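Long-range contacts in Serine/threonine protein kinase (Mycobacterium tuberculosis, PDB 4ESQ), which probably phosphorylates serine and threonine residues of proteins as a membrane receptor kinase, the chain here being its extracellular sensor domain: residues A[36-44]-A[55-63]; A[3-13]-A[160-168]. All coordinates share one frame; numbering follows the deposited sequence. Where two conformers were deposited one is given.

Interaction 1 of 2, residues A[36-44]-A[55-63]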
# COMPACT_ATOMS: atom_id res chain seq x y z
N THR A 36 7.50 -8.29 8.24
CA THR A 36 6.68 -8.66 9.39
C THR A 36 6.61 -7.59 10.47
O THR A 36 6.13 -7.84 11.58
CB THR A 36 7.14 -10.00 10.01
OG1 THR A 36 8.38 -9.81 10.69
CG2 THR A 36 7.32 -11.05 8.92
N SER A 37 7.09 -6.39 10.15
CA SER A 37 6.97 -5.26 11.07
C SER A 37 6.77 -3.98 10.27
O SER A 37 7.04 -3.94 9.07
CB SER A 37 8.24 -5.13 11.92
OG SER A 37 9.39 -5.16 11.11
N MET A 38 6.28 -2.94 10.94
CA MET A 38 6.10 -1.64 10.29
C MET A 38 7.46 -1.02 10.03
O MET A 38 8.44 -1.32 10.71
CB MET A 38 5.25 -0.70 11.15
CG MET A 38 3.82 -1.16 11.38
SD MET A 38 2.87 -1.17 9.85
CE MET A 38 1.37 -1.97 10.46
N ASP A 39 7.50 -0.14 9.03
CA ASP A 39 8.74 0.49 8.60
C ASP A 39 8.96 1.78 9.38
O ASP A 39 8.17 2.72 9.27
CB ASP A 39 8.63 0.75 7.09
CG ASP A 39 9.83 1.46 6.51
OD1 ASP A 39 10.86 1.59 7.21
OD2 ASP A 39 9.73 1.89 5.34
N SER A 40 10.03 1.82 10.17
CA SER A 40 10.34 3.03 10.94
C SER A 40 11.60 3.72 10.46
O SER A 40 12.15 4.57 11.16
CB SER A 40 10.43 2.73 12.45
OG SER A 40 11.50 1.87 12.76
N SER A 41 12.07 3.37 9.27
CA SER A 41 13.21 4.07 8.70
C SER A 41 12.76 5.51 8.45
O SER A 41 11.63 5.74 7.99
CB SER A 41 13.68 3.40 7.41
OG SER A 41 12.65 3.41 6.44
N PRO A 42 13.62 6.48 8.77
CA PRO A 42 13.17 7.88 8.73
C PRO A 42 12.87 8.36 7.31
O PRO A 42 13.60 8.06 6.37
CB PRO A 42 14.38 8.65 9.29
CG PRO A 42 15.54 7.76 9.05
CD PRO A 42 15.02 6.36 9.22
N VAL A 43 11.78 9.11 7.18
CA VAL A 43 11.49 9.82 5.95
C VAL A 43 10.80 11.13 6.31
O VAL A 43 9.99 11.18 7.24
CB VAL A 43 10.64 8.98 4.98
CG1 VAL A 43 9.37 8.51 5.67
CG2 VAL A 43 10.33 9.76 3.71
N THR A 44 11.13 12.19 5.59
CA THR A 44 10.58 13.50 5.86
C THR A 44 9.69 13.91 4.70
O THR A 44 10.14 13.94 3.55
CB THR A 44 11.70 14.53 6.01
OG1 THR A 44 12.64 14.07 6.99
CG2 THR A 44 11.13 15.89 6.44
N TYR A 55 3.39 5.80 1.08
CA TYR A 55 3.97 4.49 1.39
C TYR A 55 3.07 3.63 2.27
O TYR A 55 2.34 4.14 3.13
CB TYR A 55 5.29 4.68 2.14
CG TYR A 55 6.25 5.67 1.51
CD1 TYR A 55 6.72 5.47 0.21
CD2 TYR A 55 6.70 6.79 2.20
CE1 TYR A 55 7.61 6.36 -0.37
CE2 TYR A 55 7.59 7.69 1.62
CZ TYR A 55 8.04 7.47 0.33
OH TYR A 55 8.91 8.35 -0.26
N THR A 56 3.12 2.31 2.05
CA THR A 56 2.38 1.38 2.90
C THR A 56 3.17 1.09 4.16
O THR A 56 4.36 1.37 4.24
CB THR A 56 2.15 0.03 2.20
OG1 THR A 56 3.31 -0.80 2.37
CG2 THR A 56 1.90 0.22 0.73
N SER A 57 2.48 0.53 5.16
CA SER A 57 3.13 -0.05 6.33
C SER A 57 4.10 0.86 7.09
O SER A 57 5.12 0.40 7.59
CB SER A 57 3.90 -1.32 5.92
OG SER A 57 3.17 -2.10 4.98
N GLN A 58 3.78 2.14 7.19
CA GLN A 58 4.68 3.08 7.85
C GLN A 58 4.42 3.15 9.35
O GLN A 58 3.29 3.34 9.79
CB GLN A 58 4.54 4.48 7.23
CG GLN A 58 4.92 4.53 5.76
CD GLN A 58 6.40 4.28 5.55
OE1 GLN A 58 7.23 5.14 5.86
NE2 GLN A 58 6.75 3.08 5.07
N ASP A 59 5.49 3.03 10.13
CA ASP A 59 5.33 3.07 11.59
C ASP A 59 4.59 4.31 12.12
O ASP A 59 3.66 4.16 12.91
CB ASP A 59 6.68 2.90 12.29
CG ASP A 59 6.53 2.80 13.79
OD1 ASP A 59 6.07 1.75 14.28
OD2 ASP A 59 6.87 3.79 14.48
N PRO A 60 5.00 5.53 11.70
CA PRO A 60 4.35 6.74 12.22
C PRO A 60 2.86 6.82 11.87
O PRO A 60 2.07 7.48 12.54
CB PRO A 60 5.11 7.88 11.52
CG PRO A 60 6.44 7.30 11.20
CD PRO A 60 6.16 5.86 10.86
N VAL A 61 2.49 6.11 10.81
CA VAL A 61 1.11 6.10 10.35
C VAL A 61 0.27 5.11 11.17
O VAL A 61 -0.86 5.41 11.55
CB VAL A 61 1.05 5.75 8.86
CG1 VAL A 61 -0.40 5.66 8.38
CG2 VAL A 61 1.85 6.79 8.05
N TYR A 62 0.83 3.93 11.43
CA TYR A 62 0.08 2.88 12.13
C TYR A 62 0.21 2.90 13.65
O TYR A 62 -0.55 2.24 14.37
CB TYR A 62 0.51 1.50 11.62
CG TYR A 62 -0.14 1.08 10.32
CD1 TYR A 62 -1.32 0.35 10.32
CD2 TYR A 62 0.44 1.38 9.09
CE1 TYR A 62 -1.91 -0.07 9.14
CE2 TYR A 62 -0.16 0.97 7.90
CZ TYR A 62 -1.33 0.24 7.94
OH TYR A 62 -1.93 -0.16 6.79
N ALA A 63 1.21 3.63 14.14
CA ALA A 63 1.42 3.72 15.58
C ALA A 63 0.15 4.20 16.27
O ALA A 63 -0.47 5.17 15.84
CB ALA A 63 2.58 4.65 15.88
O HOH W 1 10.16 4.77 6.02
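Met38 lies across the start of the short helix 59-62. Its CB sits between Ser57 O and the first turn of that helix, 3.8 Å from Asp59 CA. With CG beside the backbone N (chi1 -64°) and a second bend at chi2, the chain turns toward Tyr62. SD then lies near Ser57 O as well as obliquely beside the ring, a Met-aromatic contact, and CE ends over one face, 3.4 Å from Tyr62 CG, as a CH-pi contact. An unbranched, flexible thioether suits this place because it can bend round the helix start and still lay a methyl on the aromatic face.

The next residue ties the backbones in a single beta bridge. Asp39 N donates to Ser57 O at 2.8 Å, almost straight, and Asp59 N returns a bond to Asp39 O, also at 2.8 Å, so the opening N-H of the helix is used across the contact. Both oxygens of the Asp39 carboxylate are engaged: OD1 accepts from Ser41 N, making an Asx turn, and from Ser41 OG; OD2 receives Gln58 NE2 at 3.2 Å from above the carboxylate plane, the amide standing 89° to it. Aspartate suits the place because its short acidic side chain can close the Asx turn and still meet the Gln58 amide. That same NE2 also donates to Thr56 O at 3.1 Å, which holds the amide's rotation, while OE1 accepts from Gln51. A terbium(III) ion bound in the crystal lies about 3 Å from the Asp39 side chain. Further on, Val43 CG2 packs against Tyr55 CE2 at 4.0 Å.

Beyond the pair, Met38 and Tyr62 both rest on Val91 of strand 84-92, and Tyr62 stacks with Phe102 of helix 96-111. Val43 and Tyr55 meet Val120 of strand 117-122.

Interaction 2 of 2, residues A[3-13]-A[160-168]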
# COMPACT_ATOMS: atom_id res chain seq x y z
N GLN A 3 -15.95 -15.08 12.44
CA GLN A 3 -14.66 -15.06 13.11
C GLN A 3 -13.66 -14.17 12.39
O GLN A 3 -13.68 -14.07 11.16
CB GLN A 3 -14.11 -16.47 13.24
CG GLN A 3 -14.87 -17.29 14.27
CD GLN A 3 -14.46 -18.74 14.27
OE1 GLN A 3 -13.30 -19.08 14.01
NE2 GLN A 3 -15.41 -19.62 14.58
N PRO A 4 -12.78 -13.52 13.15
CA PRO A 4 -11.74 -12.65 12.58
C PRO A 4 -10.64 -13.49 11.94
O PRO A 4 -10.52 -14.68 12.22
CB PRO A 4 -11.19 -11.91 13.79
CG PRO A 4 -11.41 -12.88 14.94
CD PRO A 4 -12.70 -13.59 14.62
N VAL A 5 -9.85 -12.87 11.08
CA VAL A 5 -8.71 -13.56 10.51
C VAL A 5 -7.61 -13.65 11.56
O VAL A 5 -7.30 -12.67 12.23
CB VAL A 5 -8.18 -12.82 9.27
CG1 VAL A 5 -6.95 -13.53 8.73
CG2 VAL A 5 -9.27 -12.74 8.19
N ALA A 6 -7.03 -14.84 11.71
CA ALA A 6 -5.94 -15.04 12.66
C ALA A 6 -4.65 -14.38 12.18
O ALA A 6 -4.36 -14.38 10.98
CB ALA A 6 -5.69 -16.53 12.85
N GLU A 7 -3.88 -13.83 13.12
CA GLU A 7 -2.61 -13.20 12.79
C GLU A 7 -1.74 -14.13 11.97
O GLU A 7 -1.03 -13.70 11.06
CB GLU A 7 -1.83 -12.83 14.05
CG GLU A 7 -2.34 -11.62 14.81
CD GLU A 7 -1.54 -11.36 16.09
OE1 GLU A 7 -0.32 -11.66 16.10
OE2 GLU A 7 -2.13 -10.88 17.07
N GLU A 8 -1.80 -15.42 12.30
CA GLU A 8 -0.91 -16.39 11.68
C GLU A 8 -1.30 -16.73 10.24
O GLU A 8 -0.57 -17.44 9.54
CB GLU A 8 -0.80 -17.65 12.54
CG GLU A 8 -2.11 -18.37 12.74
CD GLU A 8 -2.71 -18.14 14.11
OE1 GLU A 8 -2.61 -17.00 14.64
OE2 GLU A 8 -3.29 -19.09 14.66
N ARG A 9 -2.44 -16.21 9.79
CA ARG A 9 -2.92 -16.48 8.43
C ARG A 9 -2.70 -15.31 7.48
O ARG A 9 -3.10 -15.37 6.33
CB ARG A 9 -4.40 -16.86 8.45
CG ARG A 9 -4.66 -18.30 8.91
CD ARG A 9 -4.27 -19.33 7.86
NE ARG A 9 -5.10 -19.21 6.66
CZ ARG A 9 -4.88 -19.84 5.51
NH1 ARG A 9 -3.83 -20.66 5.38
NH2 ARG A 9 -5.70 -19.66 4.49
N LEU A 10 -2.06 -14.24 7.97
CA LEU A 10 -1.87 -13.05 7.16
C LEU A 10 -1.11 -13.33 5.86
O LEU A 10 -1.50 -12.84 4.80
CB LEU A 10 -1.19 -11.93 7.95
CG LEU A 10 -2.04 -11.22 9.01
CD1 LEU A 10 -1.21 -10.17 9.77
CD2 LEU A 10 -3.26 -10.56 8.38
N SER A 11 -0.04 -14.12 5.93
CA SER A 11 0.79 -14.34 4.74
C SER A 11 0.00 -15.03 3.63
O SER A 11 0.30 -14.85 2.44
CB SER A 11 2.06 -15.13 5.08
OG SER A 11 1.78 -16.49 5.34
N ALA A 12 -1.00 -15.81 4.01
CA ALA A 12 -1.83 -16.53 3.04
C ALA A 12 -2.74 -15.58 2.25
O ALA A 12 -3.36 -16.00 1.27
CB ALA A 12 -2.65 -17.60 3.73
N LEU A 13 -2.82 -14.32 2.68
CA LEU A 13 -3.68 -13.33 2.01
C LEU A 13 -2.98 -12.56 0.89
O LEU A 13 -3.63 -11.93 0.05
CB LEU A 13 -4.25 -12.34 3.03
CG LEU A 13 -4.94 -12.94 4.24
CD1 LEU A 13 -5.36 -11.83 5.19
CD2 LEU A 13 -6.15 -13.77 3.82
N SER A 160 -7.84 -0.91 1.51
CA SER A 160 -9.19 -1.39 1.73
C SER A 160 -9.24 -2.14 3.05
O SER A 160 -8.22 -2.27 3.75
CB SER A 160 -9.65 -2.29 0.57
OG SER A 160 -11.07 -2.40 0.53
N VAL A 161 -10.42 -2.62 3.40
CA VAL A 161 -10.60 -3.37 4.63
C VAL A 161 -11.64 -4.44 4.38
O VAL A 161 -12.63 -4.20 3.68
CB VAL A 161 -11.02 -2.47 5.80
CG1 VAL A 161 -12.12 -1.50 5.36
CG2 VAL A 161 -11.47 -3.30 7.00
N ALA A 162 -11.39 -5.62 4.93
CA ALA A 162 -12.38 -6.69 4.94
C ALA A 162 -12.20 -7.42 6.27
O ALA A 162 -11.07 -7.66 6.69
CB ALA A 162 -12.16 -7.63 3.79
N ASN A 163 -13.30 -7.74 6.94
CA ASN A 163 -13.20 -8.35 8.26
C ASN A 163 -12.33 -7.45 9.14
O ASN A 163 -12.53 -6.23 9.17
CB ASN A 163 -12.63 -9.77 8.17
CG ASN A 163 -13.09 -10.66 9.31
OD1 ASN A 163 -13.49 -10.17 10.37
ND2 ASN A 163 -13.02 -11.98 9.10
N ASN A 164 -11.37 -8.04 9.85
CA ASN A 164 -10.48 -7.29 10.74
C ASN A 164 -9.15 -6.96 10.09
O ASN A 164 -8.17 -6.67 10.78
CB ASN A 164 -10.21 -8.08 12.02
CG ASN A 164 -9.55 -9.41 11.74
OD1 ASN A 164 -9.95 -10.13 10.83
ND2 ASN A 164 -8.51 -9.73 12.50
N VAL A 165 -9.10 -7.01 8.76
CA VAL A 165 -7.82 -6.88 8.05
C VAL A 165 -7.81 -5.66 7.14
O VAL A 165 -8.71 -5.48 6.34
CB VAL A 165 -7.52 -8.13 7.20
CG1 VAL A 165 -6.22 -7.95 6.39
CG2 VAL A 165 -7.45 -9.36 8.07
N VAL A 166 -6.78 -4.83 7.29
CA VAL A 166 -6.56 -3.72 6.37
C VAL A 166 -5.59 -4.14 5.27
O VAL A 166 -4.57 -4.78 5.53
CB VAL A 166 -6.00 -2.49 7.10
CG1 VAL A 166 -5.53 -1.44 6.08
CG2 VAL A 166 -7.06 -1.91 8.04
N VAL A 167 -5.93 -3.81 4.03
CA VAL A 167 -5.13 -4.17 2.88
C VAL A 167 -4.45 -2.89 2.43
O VAL A 167 -5.12 -1.88 2.23
CB VAL A 167 -6.04 -4.73 1.78
CG1 VAL A 167 -5.24 -5.09 0.53
CG2 VAL A 167 -6.77 -5.95 2.31
N ASP A 168 -3.13 -2.91 2.29
CA ASP A 168 -2.36 -1.69 2.09
C ASP A 168 -1.36 -1.92 0.97
O ASP A 168 -0.39 -2.66 1.16
CB ASP A 168 -1.63 -1.33 3.39
CG ASP A 168 -1.21 0.12 3.47
OD1 ASP A 168 -1.42 0.86 2.50
OD2 ASP A 168 -0.65 0.52 4.52
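Two asparagine side chains of a beta hairpin bind the backbone of the N-terminal arm through side-chain hydrogen bonds, with a small apolar patch alongside; the site is the tight type II' turn from Ala162 to Val165 that joins strands 154-162 and 165-173. Asn163 ND2 reaches out to Gln3 O at 3.0 Å in a nearly straight bond, in the plane of its own amide. Asn164 grips both polar backbone atoms of Val5: OD1 accepts from Val5 N at 2.8 Å, and ND2 donates a hydrogen bond to Val5 O at 3.2 Å, on a lone pair of that carbonyl. Asparagine suits the task because one amide offers both a donor and an acceptor; its CG lies between the backbone N and carbonyl carbon (chi1 60°), which turns the amide toward the arm. Pro4 CB packs against this amide, 3.6 Å from Asn164 CG.

Val165 supplies the apolar half. Its CG2 meets Val5 CB at 3.7 Å, and CG1 meets Leu13 CD1 tip to tip at 4.2 Å. Around the contact, Asn164 ND2 also bonds Phe93 O, Leu10 rests on strand 69-76, and Leu13 and Asn163 pack on Val191 of helix 179-192.

How the interactions relate
The two contacts lie with centres about 19 Å apart in one PknH-like extracellular domain, and interaction 1 is nested along the chain inside the loop that interaction 2 closes: 3-13 comes first, then 36-44 and 55-63, and 160-168 far later. They meet through strand 165-173, whose Asp168 carboxylate OD2 accepts probable hydrogen bonds from Tyr62 OH at 2.7 Å and Ser57 N at 3.2 Å. Strand 84-92, next to 165-173 in the antiparallel sheet, touches the side chains of interaction 1 and pairs with the hairpin strand of interaction 2. Both contacts thus use strand 165-173, the arm at the turn where it begins and the 55-63 segment farther along, at Val166 and Asp168.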